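Local structure of possible transcriptional regulatory arsR-family protein (3GW2) at residues Ala57-Leu62 against Gln77-Ala82. The protein probably acts as a DNA-binding ArsR-family transcriptional regulator, part of a regulatory network that coordinates tolerance to the antitubercular drug bedaquiline. Residues are numbered along the deposited sequence; the frame is centred on the assembly and turned at random.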
loop_
_atom_site.group_PDB
_atom_site.type_symbol
_atom_site.label_atom_id
_atom_site.label_comp_id
_atom_site.label_asym_id
_atom_site.label_seq_id
_atom_site.Cartn_x
_atom_site.Cartn_y
_atom_site.Cartn_z
ATOM N N ALA A 57 14.306 11.192 -4.665
ATOM C CA ALA A 57 13.967 9.809 -5.022
ATOM C C ALA A 57 12.689 9.318 -4.320
ATOM O O ALA A 57 11.821 8.737 -4.961
ATOM C CB ALA A 57 15.153 8.844 -4.740
ATOM N N ASN A 58 12.580 9.547 -3.016
ATOM C CA ASN A 58 11.404 9.121 -2.273
ATOM C C ASN A 58 10.150 9.901 -2.699
ATOM O O ASN A 58 9.063 9.332 -2.759
ATOM C CB ASN A 58 11.613 9.282 -0.766
ATOM C CG ASN A 58 12.364 8.123 -0.152
ATOM O OD1 ASN A 58 12.120 6.967 -0.481
ATOM N ND2 ASN A 58 13.274 8.428 0.765
ATOM N N LEU A 59 10.307 11.201 -2.975
ATOM C CA LEU A 59 9.188 12.011 -3.480
ATOM C C LEU A 59 8.688 11.542 -4.858
ATOM O O LEU A 59 7.483 11.473 -5.097
ATOM C CB LEU A 59 9.551 13.501 -3.474
ATOM C CG LEU A 59 9.599 14.096 -2.060
ATOM C CD1 LEU A 59 10.423 15.379 -2.018
ATOM C CD2 LEU A 59 8.172 14.332 -1.516
ATOM N N GLN A 60 9.618 11.210 -5.751
ATOM C CA GLN A 60 9.289 10.553 -7.020
ATOM C C GLN A 60 8.531 9.242 -6.824
ATOM O O GLN A 60 7.558 8.973 -7.540
ATOM C CB GLN A 60 10.552 10.279 -7.833
ATOM C CG GLN A 60 10.774 11.240 -8.975
ATOM C CD GLN A 60 10.943 12.680 -8.538
ATOM O OE1 GLN A 60 10.024 13.495 -8.687
ATOM N NE2 GLN A 60 12.122 13.012 -8.008
ATOM N N ALA A 61 8.970 8.437 -5.857
ATOM C CA ALA A 61 8.295 7.184 -5.543
ATOM C C ALA A 61 6.860 7.432 -5.094
ATOM O O ALA A 61 5.943 6.743 -5.539
ATOM C CB ALA A 61 9.067 6.390 -4.497
ATOM N N LEU A 62 6.664 8.424 -4.227
ATOM C CA LEU A 62 5.314 8.835 -3.809
ATOM C C LEU A 62 4.459 9.330 -4.972
ATOM O O LEU A 62 3.274 8.985 -5.075
ATOM C CB LEU A 62 5.374 9.874 -2.687
ATOM C CG LEU A 62 5.937 9.342 -1.362
ATOM C CD1 LEU A 62 6.171 10.502 -0.406
ATOM C CD2 LEU A 62 5.000 8.294 -0.750
ATOM N N GLN A 77 10.761 23.260 -5.751
ATOM C CA GLN A 77 9.677 22.368 -6.084
ATOM C C GLN A 77 8.881 22.115 -4.796
ATOM O O GLN A 77 9.458 21.817 -3.739
ATOM C CB GLN A 77 10.266 21.062 -6.604
ATOM C CG GLN A 77 9.665 20.541 -7.886
ATOM C CD GLN A 77 10.192 19.165 -8.248
ATOM O OE1 GLN A 77 11.116 18.646 -7.610
ATOM N NE2 GLN A 77 9.600 18.559 -9.266
ATOM N N TYR A 78 7.568 22.254 -4.876
ATOM C CA TYR A 78 6.692 22.068 -3.724
ATOM C C TYR A 78 5.830 20.827 -3.920
ATOM O O TYR A 78 5.196 20.654 -4.962
ATOM C CB TYR A 78 5.814 23.309 -3.494
ATOM C CG TYR A 78 6.605 24.545 -3.127
ATOM C CD1 TYR A 78 6.807 24.899 -1.793
ATOM C CD2 TYR A 78 7.163 25.363 -4.116
ATOM C CE1 TYR A 78 7.547 26.040 -1.448
ATOM C CE2 TYR A 78 7.905 26.504 -3.783
ATOM C CZ TYR A 78 8.098 26.831 -2.447
ATOM O OH TYR A 78 8.832 27.955 -2.114
ATOM N N TYR A 79 5.809 19.970 -2.911
ATOM C CA TYR A 79 5.030 18.731 -2.962
ATOM C C TYR A 79 3.898 18.788 -1.955
ATOM O O TYR A 79 4.055 19.371 -0.878
ATOM C CB TYR A 79 5.913 17.525 -2.628
ATOM C CG TYR A 79 6.709 16.988 -3.788
ATOM C CD1 TYR A 79 6.252 15.884 -4.506
ATOM C CD2 TYR A 79 7.912 17.586 -4.177
ATOM C CE1 TYR A 79 6.970 15.368 -5.580
ATOM C CE2 TYR A 79 8.653 17.072 -5.254
ATOM C CZ TYR A 79 8.165 15.960 -5.946
ATOM O OH TYR A 79 8.863 15.423 -7.001
ATOM N N ARG A 80 2.771 18.186 -2.305
ATOM C CA ARG A 80 1.685 18.010 -1.365
ATOM C C ARG A 80 0.951 16.709 -1.595
ATOM O O ARG A 80 0.984 16.127 -2.676
ATOM C CB ARG A 80 0.680 19.165 -1.409
ATOM C CG ARG A 80 0.492 19.843 -2.744
ATOM C CD ARG A 80 -0.137 18.988 -3.801
ATOM N NE ARG A 80 -1.198 19.678 -4.555
ATOM C CZ ARG A 80 -1.010 20.481 -5.602
ATOM N NH1 ARG A 80 0.206 20.785 -6.043
ATOM N NH2 ARG A 80 -2.061 21.010 -6.204
ATOM N N ILE A 81 0.274 16.285 -0.543
ATOM C CA ILE A 81 -0.652 15.159 -0.585
ATOM C C ILE A 81 -1.680 15.410 -1.683
ATOM O O ILE A 81 -2.265 16.481 -1.746
ATOM C CB ILE A 81 -1.266 14.950 0.815
ATOM C CG1 ILE A 81 -0.211 14.229 1.675
ATOM C CG2 ILE A 81 -2.642 14.197 0.754
ATOM C CD1 ILE A 81 -0.571 14.110 3.117
ATOM N N ALA A 82 -1.845 14.421 -2.565
ATOM C CA ALA A 82 -2.578 14.584 -3.827
ATOM C C ALA A 82 -4.076 14.878 -3.694
ATOM O O ALA A 82 -4.651 15.559 -4.556
ATOM C CB ALA A 82 -2.343 13.379 -4.742
#
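Leu-59 lies over one face of the Tyr-79 ring, joining helix 52-64 of the helix-turn-helix to the second strand of the beta hairpin in this winged-helix ArsR domain. Leu-59 CB makes a CH-pi contact, 3.9 Å from the centroid of the Tyr-79 ring and 18° off the ring normal. The two methyls extend the contact toward the root of the tyrosine: Leu-59 CD2 is 3.8 Å from Tyr-79 CG, while Leu-59 CD1 lies near the Tyr-79 CD2-CE2 side of the ring. With CG of Leu-59 beside its backbone N (chi1 -72°), the branched end reaches back along the ring toward the strand. Gln-60 approaches the other end of the tyrosine, at the ring edge. Its chain bends at chi2, bringing the amide to the phenol with the amide and ring planes 58° apart. Farther out, Val-41 touches both Leu-59 and Tyr-79, Ile-30 and Ile-44 pack on the leucine, and Val-68 and Ala-70 of the neighbouring strand pack on the tyrosine. Backbone hydrogen bonding to Arg-39 holds Tyr-79 within the sheet. At the phenol end, Gln-60 OE1 sits 2.8 Å from Tyr-79 OH, near the ring plane.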